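PDB 5VM8: ribosomal RNA small subunit methyltransferase E from Neisseria gonorrhoeae, which probably catalyses methyl transfer from S-adenosyl methionine to N3 of a specific uridine in 16S ribosomal RNA of the small subunit. Local coordinates for residues A[84-90]-A[109-115]; A[97-102]-A[135-140]; A[172-177]-A[194-198]. All blocks are in the same frame, centred on the assembly; numbering follows the deposited sequence.

Interaction 1: residues A[84-90]-A[109-115]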
loop_
_atom_site.group_PDB
_atom_site.type_symbol
_atom_site.label_atom_id
_atom_site.label_comp_id
_atom_site.label_asym_id
_atom_site.label_seq_id
_atom_site.Cartn_x
_atom_site.Cartn_y
_atom_site.Cartn_z
ATOM N N ASN A 84 -2.676 -12.060 2.128
ATOM C CA ASN A 84 -1.880 -11.427 1.085
ATOM C C ASN A 84 -2.809 -10.822 0.030
ATOM O O ASN A 84 -3.474 -11.549 -0.702
ATOM C CB ASN A 84 -0.943 -12.470 0.481
ATOM C CG ASN A 84 0.179 -11.862 -0.292
ATOM O OD1 ASN A 84 -0.035 -11.021 -1.151
ATOM N ND2 ASN A 84 1.388 -12.293 -0.005
ATOM N N ILE A 85 -2.882 -9.494 -0.031
ATOM C CA ILE A 85 -3.744 -8.778 -0.973
ATOM C C ILE A 85 -2.891 -7.861 -1.842
ATOM O O ILE A 85 -2.281 -6.916 -1.334
ATOM C CB ILE A 85 -4.814 -7.938 -0.259
ATOM C CG1 ILE A 85 -5.618 -8.785 0.722
ATOM C CG2 ILE A 85 -5.729 -7.268 -1.296
ATOM C CD1 ILE A 85 -6.369 -7.941 1.749
ATOM N N THR A 86 -2.907 -8.087 -3.156
ATOM C CA THR A 86 -2.363 -7.130 -4.118
ATOM C C THR A 86 -3.531 -6.328 -4.675
ATOM O O THR A 86 -4.445 -6.899 -5.276
ATOM C CB THR A 86 -1.608 -7.823 -5.256
ATOM O OG1 THR A 86 -0.492 -8.555 -4.732
ATOM C CG2 THR A 86 -1.146 -6.816 -6.336
ATOM N N LEU A 87 -3.472 -5.012 -4.518
ATOM C CA LEU A 87 -4.442 -4.100 -5.117
ATOM C C LEU A 87 -3.901 -3.683 -6.479
ATOM O O LEU A 87 -2.875 -3.006 -6.563
ATOM C CB LEU A 87 -4.661 -2.884 -4.221
ATOM C CG LEU A 87 -5.377 -1.660 -4.814
ATOM C CD1 LEU A 87 -6.753 -2.010 -5.380
ATOM C CD2 LEU A 87 -5.476 -0.542 -3.753
ATOM N N ILE A 88 -4.551 -4.136 -7.547
ATOM C CA ILE A 88 -4.281 -3.636 -8.888
ATOM C C ILE A 88 -5.259 -2.499 -9.147
ATOM O O ILE A 88 -6.441 -2.746 -9.414
ATOM C CB ILE A 88 -4.437 -4.724 -9.960
ATOM C CG1 ILE A 88 -3.508 -5.915 -9.715
ATOM C CG2 ILE A 88 -4.126 -4.141 -11.357
ATOM C CD1 ILE A 88 -3.534 -6.901 -10.863
ATOM N N GLN A 89 -4.732 -1.273 -9.184
ATOM C CA GLN A 89 -5.500 -0.034 -9.244
ATOM C C GLN A 89 -5.198 0.712 -10.542
ATOM O O GLN A 89 -4.048 1.091 -10.791
ATOM C CB GLN A 89 -5.149 0.863 -8.049
ATOM C CG GLN A 89 -5.838 2.220 -8.065
ATOM C CD GLN A 89 -7.333 2.081 -7.891
ATOM O OE1 GLN A 89 -7.786 1.571 -6.860
ATOM N NE2 GLN A 89 -8.115 2.491 -8.908
ATOM N N SER A 90 -6.231 0.969 -11.334
ATOM C CA SER A 90 -6.073 1.840 -12.489
ATOM C C SER A 90 -5.807 3.268 -12.049
ATOM O O SER A 90 -6.481 3.782 -11.150
ATOM C CB SER A 90 -7.312 1.829 -13.373
ATOM O OG SER A 90 -7.746 0.511 -13.554
ATOM N N VAL A 109 -3.066 -3.712 2.957
ATOM C CA VAL A 109 -2.770 -4.254 1.634
ATOM C C VAL A 109 -1.279 -4.568 1.548
ATOM O O VAL A 109 -0.448 -3.864 2.139
ATOM C CB VAL A 109 -3.240 -3.257 0.556
ATOM C CG1 VAL A 109 -2.237 -2.104 0.363
ATOM C CG2 VAL A 109 -3.544 -3.947 -0.731
ATOM N N THR A 110 -0.932 -5.666 0.867
ATOM C CA THR A 110 0.465 -6.103 0.865
ATOM C C THR A 110 1.248 -5.605 -0.339
ATOM O O THR A 110 2.473 -5.503 -0.258
ATOM C CB THR A 110 0.601 -7.632 0.943
ATOM O OG1 THR A 110 0.644 -8.180 -0.380
ATOM C CG2 THR A 110 -0.534 -8.237 1.700
ATOM N N ALA A 111 0.590 -5.305 -1.456
ATOM C CA ALA A 111 1.279 -4.735 -2.604
ATOM C C ALA A 111 0.279 -3.970 -3.454
ATOM O O ALA A 111 -0.925 -4.220 -3.406
ATOM C CB ALA A 111 1.978 -5.818 -3.437
ATOM N N ILE A 112 0.803 -3.039 -4.243
ATOM C CA ILE A 112 0.004 -2.159 -5.084
ATOM C C ILE A 112 0.630 -2.116 -6.475
ATOM O O ILE A 112 1.829 -1.847 -6.620
ATOM C CB ILE A 112 -0.110 -0.744 -4.485
ATOM C CG1 ILE A 112 -0.872 -0.799 -3.157
ATOM C CG2 ILE A 112 -0.798 0.191 -5.473
ATOM C CD1 ILE A 112 -0.486 0.309 -2.164
ATOM N N GLN A 113 -0.175 -2.429 -7.488
ATOM C CA GLN A 113 0.244 -2.461 -8.887
ATOM C C GLN A 113 -0.573 -1.408 -9.621
ATOM O O GLN A 113 -1.706 -1.672 -10.041
ATOM C CB GLN A 113 0.055 -3.856 -9.492
ATOM C CG GLN A 113 0.406 -3.974 -10.980
ATOM C CD GLN A 113 1.863 -3.675 -11.284
ATOM O OE1 GLN A 113 2.736 -4.539 -11.132
ATOM N NE2 GLN A 113 2.138 -2.441 -11.703
ATOM N N PRO A 114 -0.055 -0.192 -9.770
ATOM C CA PRO A 114 -0.770 0.815 -10.563
ATOM C C PRO A 114 -0.734 0.456 -12.039
ATOM O O PRO A 114 0.301 0.034 -12.564
ATOM C CB PRO A 114 0.014 2.102 -10.292
ATOM C CG PRO A 114 1.409 1.623 -9.990
ATOM C CD PRO A 114 1.266 0.279 -9.320
ATOM N N VAL A 115 -1.862 0.649 -12.718
ATOM C CA VAL A 115 -1.961 0.264 -14.122
ATOM C C VAL A 115 -2.658 1.359 -14.904
ATOM O O VAL A 115 -3.518 2.080 -14.389
ATOM C CB VAL A 115 -2.712 -1.068 -14.394
ATOM C CG1 VAL A 115 -2.078 -2.236 -13.675
ATOM C CG2 VAL A 115 -4.190 -0.930 -14.095
#
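Val109 lays its CG2 against two residues of the neighbouring strand, 4.0 Å from Ile85 CG2 and 3.8 Å from Leu87 CB, at the end where the pair 84-90 and 109-115 begins. Close by, a polar contact forms: Thr110 OG1 donates to Asn84 OD1 at 3.0 Å, while Ile85 O accepts both Thr110 N at 2.9 Å and Ala111 N at 3.3 Å, a forked bond that leads the loop into the strand. From there the ladder runs in parallel register. Leu87 N reaches Ala111 O at 2.9 Å and Leu87 O takes Gln113 N at 2.9 Å; further on, Gln89 N meets Gln113 O at 3.2 Å and Gln89 O takes Val115 N at 2.9 Å. From Ala111 on, the donors of the second segment are every other residue (Ala111, Gln113, Val115), so Pro114, which has no N-H, costs no bond on this side. Such a parallel pair, joined through helix 94-106, is the beta-alpha-beta crossover, the repeating element of alpha/beta folds such as the SPOUT methyltransferase domain. Its two faces differ in their neighbours. Leu87, Gln89, Ile112 and Pro114 share one face; helix 94-106 covers Leu87, Gln89 and Ile112, and helix 128-147 meets Ile112 and Pro114. Thr86, Ile88, Ser90, Ala111, Gln113 and Val115 share the other, where Ile88 CG2 packs 3.6 Å from Val115 CG1 and Ser90 OG bonds to Val199 O. Gln113 NE2 folds back to Pro114 O at 3.2 Å and also donates to Pro157 O.

Interaction 2: residues A[97-102]-A[135-140]; sequences MDFTLQ and RWQEIV
Alpha-helical segments 97-102 and 135-140 cross at -43° with axes 9.3 Å apart, their N-to-C directions broadly alike; they converge C-terminally, Gln102 CA and Val140 CA lying 5.9 Å apart. Ile139 (chi1 m, chi2 t) points toward the partner helix, setting CG2 3.9 Å from Gln102 CB and 4.4 Å from Leu101 CB, and CD1 3.7 Å from Asp98 OD1. Leu101 (m, t) carries CD1 over the five-membered ring of Trp136 (chi1 m, chi2 -18°), 3.7 Å from its centroid, a CH-pi contact. This is helix-helix packing on one face of the parallel sheet in an alpha/beta domain: Leu101 and Val140 both rest on Ile112, and Trp136 on Pro114. Met97 (t, p, t) places CE over the face of the Trp136 six-membered ring, 4.1 Å from its centroid, a second CH-pi contact. Asp98 (m) forms a salt bridge with Arg135 (t, t, t, chi4 -88°), OD2 to NH1 2.9 Å and OD1 to NH2 3.2 Å; a water links Asp98 OD1 (2.8 Å) to Trp136 NE1 (3.0 Å).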
loop_
_atom_site.group_PDB
_atom_site.type_symbol
_atom_site.label_atom_id
_atom_site.label_comp_id
_atom_site.label_asym_id
_atom_site.label_seq_id
_atom_site.Cartn_x
_atom_site.Cartn_y
_atom_site.Cartn_z
ATOM N N MET A 97 -6.865 8.785 -6.055
ATOM C CA MET A 97 -5.709 7.911 -6.019
ATOM C C MET A 97 -5.009 7.954 -4.663
ATOM O O MET A 97 -4.632 6.913 -4.111
ATOM C CB MET A 97 -4.750 8.355 -7.122
ATOM C CG MET A 97 -3.651 7.387 -7.453
ATOM S SD MET A 97 -4.339 5.896 -8.112
ATOM C CE MET A 97 -2.878 4.888 -8.156
ATOM N N ASP A 98 -4.772 9.166 -4.148
ATOM C CA ASP A 98 -4.034 9.344 -2.898
ATOM C C ASP A 98 -4.751 8.674 -1.725
ATOM O O ASP A 98 -4.120 7.999 -0.910
ATOM C CB ASP A 98 -3.826 10.843 -2.636
ATOM C CG ASP A 98 -2.942 11.541 -3.709
ATOM O OD1 ASP A 98 -2.387 10.881 -4.617
ATOM O OD2 ASP A 98 -2.845 12.789 -3.666
ATOM N N PHE A 99 -6.072 8.890 -1.604
ATOM C CA PHE A 99 -6.852 8.231 -0.560
ATOM C C PHE A 99 -6.857 6.722 -0.750
ATOM O O PHE A 99 -6.742 5.966 0.222
ATOM C CB PHE A 99 -8.283 8.769 -0.528
ATOM C CG PHE A 99 -8.387 10.149 0.048
ATOM C CD1 PHE A 99 -7.449 10.600 0.953
ATOM C CD2 PHE A 99 -9.418 10.997 -0.323
ATOM C CE1 PHE A 99 -7.540 11.885 1.488
ATOM C CE2 PHE A 99 -9.515 12.277 0.199
ATOM C CZ PHE A 99 -8.573 12.723 1.105
ATOM N N THR A 100 -6.998 6.262 -1.998
ATOM C CA THR A 100 -6.948 4.832 -2.226
ATOM C C THR A 100 -5.627 4.279 -1.706
ATOM O O THR A 100 -5.608 3.336 -0.911
ATOM C CB THR A 100 -7.144 4.512 -3.718
ATOM O OG1 THR A 100 -8.477 4.853 -4.123
ATOM C CG2 THR A 100 -6.948 3.041 -3.954
ATOM N N LEU A 101 -4.523 4.932 -2.058
ATOM C CA LEU A 101 -3.211 4.435 -1.668
ATOM C C LEU A 101 -3.029 4.502 -0.155
ATOM O O LEU A 101 -2.526 3.557 0.464
ATOM C CB LEU A 101 -2.122 5.223 -2.399
ATOM C CG LEU A 101 -1.975 4.844 -3.883
ATOM C CD1 LEU A 101 -1.193 5.883 -4.668
ATOM C CD2 LEU A 101 -1.274 3.488 -4.018
ATOM N N GLN A 102 -3.408 5.621 0.458
ATOM C CA GLN A 102 -3.189 5.778 1.891
ATOM C C GLN A 102 -4.047 4.812 2.708
ATOM O O GLN A 102 -3.536 4.111 3.589
ATOM C CB GLN A 102 -3.471 7.213 2.315
ATOM C CG GLN A 102 -3.359 7.409 3.840
ATOM C CD GLN A 102 -3.685 8.828 4.246
ATOM O OE1 GLN A 102 -4.849 9.193 4.404
ATOM N NE2 GLN A 102 -2.661 9.643 4.383
ATOM N N ARG A 135 5.959 9.853 -5.664
ATOM C CA ARG A 135 5.049 10.461 -4.701
ATOM C C ARG A 135 4.106 9.414 -4.122
ATOM O O ARG A 135 3.857 9.398 -2.910
ATOM C CB ARG A 135 4.276 11.611 -5.352
ATOM C CG ARG A 135 3.575 12.508 -4.346
ATOM C CD ARG A 135 2.865 13.702 -4.994
ATOM N NE ARG A 135 1.805 14.172 -4.115
ATOM C CZ ARG A 135 0.560 13.707 -4.130
ATOM N NH1 ARG A 135 -0.315 14.175 -3.245
ATOM N NH2 ARG A 135 0.186 12.775 -5.018
ATOM N N TRP A 136 3.626 8.496 -4.972
ATOM C CA TRP A 136 2.809 7.398 -4.487
ATOM C C TRP A 136 3.583 6.561 -3.483
ATOM O O TRP A 136 3.029 6.134 -2.462
ATOM C CB TRP A 136 2.346 6.531 -5.648
ATOM C CG TRP A 136 1.386 7.242 -6.530
ATOM C CD1 TRP A 136 0.673 8.363 -6.226
ATOM C CD2 TRP A 136 1.072 6.921 -7.894
ATOM N NE1 TRP A 136 -0.088 8.740 -7.303
ATOM C CE2 TRP A 136 0.140 7.872 -8.340
ATOM C CE3 TRP A 136 1.476 5.911 -8.770
ATOM C CZ2 TRP A 136 -0.395 7.844 -9.612
ATOM C CZ3 TRP A 136 0.943 5.891 -10.050
ATOM C CH2 TRP A 136 0.019 6.844 -10.452
ATOM N N GLN A 137 4.865 6.321 -3.753
ATOM C CA GLN A 137 5.663 5.532 -2.833
ATOM C C GLN A 137 5.777 6.232 -1.481
ATOM O O GLN A 137 5.669 5.586 -0.434
ATOM C CB GLN A 137 7.042 5.267 -3.439
ATOM C CG GLN A 137 7.795 4.127 -2.790
ATOM C CD GLN A 137 7.182 2.766 -3.112
ATOM O OE1 GLN A 137 7.162 2.346 -4.276
ATOM N NE2 GLN A 137 6.679 2.072 -2.084
ATOM N N GLU A 138 5.921 7.568 -1.496
ATOM C CA GLU A 138 6.031 8.358 -0.271
ATOM C C GLU A 138 4.717 8.381 0.516
ATOM O O GLU A 138 4.734 8.412 1.754
ATOM C CB GLU A 138 6.502 9.786 -0.594
ATOM N N ILE A 139 3.565 8.407 -0.167
ATOM C CA ILE A 139 2.304 8.332 0.573
ATOM C C ILE A 139 2.187 6.992 1.293
ATOM O O ILE A 139 1.764 6.925 2.452
ATOM C CB ILE A 139 1.103 8.584 -0.352
ATOM C CG1 ILE A 139 1.043 10.043 -0.782
ATOM C CG2 ILE A 139 -0.212 8.167 0.320
ATOM C CD1 ILE A 139 0.154 10.250 -2.013
ATOM N N VAL A 140 2.591 5.912 0.631
ATOM C CA VAL A 140 2.562 4.592 1.251
ATOM C C VAL A 140 3.489 4.543 2.466
ATOM O O VAL A 140 3.149 3.974 3.509
ATOM C CB VAL A 140 2.914 3.522 0.202
ATOM C CG1 VAL A 140 3.301 2.195 0.870
ATOM C CG2 VAL A 140 1.736 3.336 -0.769
HETATM O O HOH W 1 -1.998 11.080 -7.356
HETATM O O HOH W 2 0.210 8.924 3.577
#

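Interaction 3: residues A[172-177]-A[194-198]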
loop_
_atom_site.group_PDB
_atom_site.type_symbol
_atom_site.label_atom_id
_atom_site.label_comp_id
_atom_site.label_asym_id
_atom_site.label_seq_id
_atom_site.Cartn_x
_atom_site.Cartn_y
_atom_site.Cartn_z
ATOM N N ASN A 172 -3.827 -18.054 -7.671
ATOM C CA ASN A 172 -4.307 -16.905 -6.914
ATOM C C ASN A 172 -5.813 -16.733 -7.063
ATOM O O ASN A 172 -6.431 -17.206 -8.017
ATOM C CB ASN A 172 -3.575 -15.635 -7.354
ATOM C CG ASN A 172 -2.320 -15.370 -6.531
ATOM O OD1 ASN A 172 -1.825 -16.256 -5.833
ATOM N ND2 ASN A 172 -1.783 -14.158 -6.633
ATOM N N THR A 173 -6.405 -16.083 -6.071
ATOM C CA THR A 173 -7.797 -15.665 -6.135
ATOM C C THR A 173 -7.845 -14.322 -6.841
ATOM O O THR A 173 -7.225 -13.352 -6.386
ATOM C CB THR A 173 -8.399 -15.595 -4.721
ATOM O OG1 THR A 173 -8.580 -16.935 -4.223
ATOM C CG2 THR A 173 -9.758 -14.875 -4.724
ATOM N N LYS A 174 -8.531 -14.276 -7.967
ATOM C CA LYS A 174 -8.448 -13.166 -8.911
ATOM C C LYS A 174 -9.822 -12.517 -8.995
ATOM O O LYS A 174 -10.783 -13.130 -9.479
ATOM C CB LYS A 174 -7.944 -13.654 -10.267
ATOM C CG LYS A 174 -6.641 -14.448 -10.138
ATOM C CD LYS A 174 -6.028 -14.806 -11.513
ATOM C CE LYS A 174 -6.577 -16.113 -12.083
ATOM N NZ LYS A 174 -6.043 -17.306 -11.378
ATOM N N LEU A 175 -9.899 -11.292 -8.502
ATOM C CA LEU A 175 -11.136 -10.576 -8.265
ATOM C C LEU A 175 -11.099 -9.255 -9.018
ATOM O O LEU A 175 -10.080 -8.560 -9.010
ATOM C CB LEU A 175 -11.311 -10.331 -6.757
ATOM C CG LEU A 175 -11.323 -11.622 -5.933
ATOM C CD1 LEU A 175 -11.586 -11.321 -4.469
ATOM C CD2 LEU A 175 -12.347 -12.659 -6.457
ATOM N N ILE A 176 -12.213 -8.912 -9.665
ATOM C CA ILE A 176 -12.395 -7.606 -10.270
ATOM C C ILE A 176 -13.707 -7.025 -9.761
ATOM O O ILE A 176 -14.730 -7.723 -9.732
ATOM C CB ILE A 176 -12.352 -7.674 -11.817
ATOM C CG1 ILE A 176 -12.525 -6.282 -12.407
ATOM C CG2 ILE A 176 -13.391 -8.643 -12.373
ATOM C CD1 ILE A 176 -12.402 -6.213 -13.939
ATOM N N MET A 177 -13.659 -5.774 -9.294
ATOM C CA MET A 177 -14.874 -5.068 -8.883
ATOM C C MET A 177 -15.648 -4.640 -10.108
ATOM O O MET A 177 -15.210 -3.779 -10.872
ATOM C CB MET A 177 -14.574 -3.853 -8.017
ATOM C CG MET A 177 -14.028 -4.199 -6.670
ATOM S SD MET A 177 -14.675 -3.113 -5.377
ATOM C CE MET A 177 -16.435 -3.185 -5.709
ATOM N N ALA A 194 -3.113 -16.333 -2.030
ATOM C CA ALA A 194 -3.057 -14.896 -2.205
ATOM C C ALA A 194 -4.275 -14.405 -2.985
ATOM O O ALA A 194 -4.912 -15.150 -3.743
ATOM C CB ALA A 194 -1.761 -14.499 -2.904
ATOM N N ILE A 195 -4.572 -13.120 -2.805
ATOM C CA ILE A 195 -5.671 -12.427 -3.465
ATOM C C ILE A 195 -5.097 -11.324 -4.344
ATOM O O ILE A 195 -4.201 -10.582 -3.928
ATOM C CB ILE A 195 -6.662 -11.829 -2.447
ATOM C CG1 ILE A 195 -7.309 -12.931 -1.613
ATOM C CG2 ILE A 195 -7.725 -10.968 -3.148
ATOM C CD1 ILE A 195 -7.996 -12.404 -0.369
ATOM N N VAL A 196 -5.636 -11.216 -5.556
ATOM C CA VAL A 196 -5.307 -10.157 -6.493
ATOM C C VAL A 196 -6.621 -9.473 -6.802
ATOM O O VAL A 196 -7.590 -10.118 -7.225
ATOM C CB VAL A 196 -4.623 -10.689 -7.762
ATOM C CG1 VAL A 196 -4.467 -9.579 -8.774
ATOM C CG2 VAL A 196 -3.265 -11.244 -7.400
ATOM N N PHE A 197 -6.650 -8.170 -6.593
ATOM C CA PHE A 197 -7.882 -7.421 -6.592
ATOM C C PHE A 197 -7.724 -6.245 -7.540
ATOM O O PHE A 197 -6.799 -5.448 -7.371
ATOM C CB PHE A 197 -8.098 -7.005 -5.125
ATOM C CG PHE A 197 -9.156 -6.008 -4.896
ATOM C CD1 PHE A 197 -10.425 -6.202 -5.390
ATOM C CD2 PHE A 197 -8.905 -4.922 -4.083
ATOM C CE1 PHE A 197 -11.431 -5.300 -5.131
ATOM C CE2 PHE A 197 -9.899 -4.008 -3.825
ATOM C CZ PHE A 197 -11.179 -4.213 -4.348
ATOM N N MET A 198 -8.647 -6.107 -8.500
ATOM C CA MET A 198 -8.510 -5.144 -9.591
ATOM C C MET A 198 -9.587 -4.074 -9.509
ATOM O O MET A 198 -10.780 -4.386 -9.414
ATOM C CB MET A 198 -8.601 -5.782 -10.953
ATOM C CG MET A 198 -7.466 -6.660 -11.318
ATOM S SD MET A 198 -7.364 -6.507 -13.101
ATOM C CE MET A 198 -7.259 -4.711 -13.084
#
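In segments 172-177 and 194-198 the backbones pair as parallel strands, and the rotamers decide how the side chains on the two faces mesh. Asn172, with chi1 between wells at -91°, reaches across so that ND2 lies 3.4 Å from Val196 CG2 and OD1 3.4 Å from Ala194 CB. Lys174, by contrast, curls back (m, t, m, m) to a weak bond from NZ to Asn172 O at 3.4 Å. On the face of Thr173, Leu175, Ile195 and Phe197, Leu175 (m, t) sets CD1 4.1 Å from Ile195 CG2, and the t rotamer of Phe197 brings CE1 to 3.2 Å from Met177 CG. Met177 bends at chi2 (-142°), leaving SD 5.0 Å from the ring centroid at its edge, a Met-aromatic contact. The opposite face pairs Ile176 CG1 with Met198 CB at 4.2 Å. Helix 232-244 packs on Phe197, and strand 219-222 flanks Leu175 and Ile176, which places the pair inside the sheet of the SPOUT-family domain. Because the hydrogen bonds across the pair, such as Val196 N to Thr173 O at 2.8 Å, are all main chain to main chain, its polarity is settled by the backbone, and the side chains contribute mainly apolar packing.

Following the chain from the N terminus, the parallel sheet starts with strand 85-90, and interaction 1 closes the first loop when strand 111-116 returns beside it after helix 94-106. Interaction 2 opens on that helix, before interaction 1 has closed, and ends on helix 128-147 after it, so the two cross; the helix pair lies on one face of the strand pair. Interaction 3 follows in series, closing a helix-free loop that includes strand 182-184. Its strand 195-199 then settles next to 85-90, extending the sheet on the side away from 111-116. Interactions 2 and 3 do not touch, their nearest atoms about 8 Å apart; interaction 1 meets both.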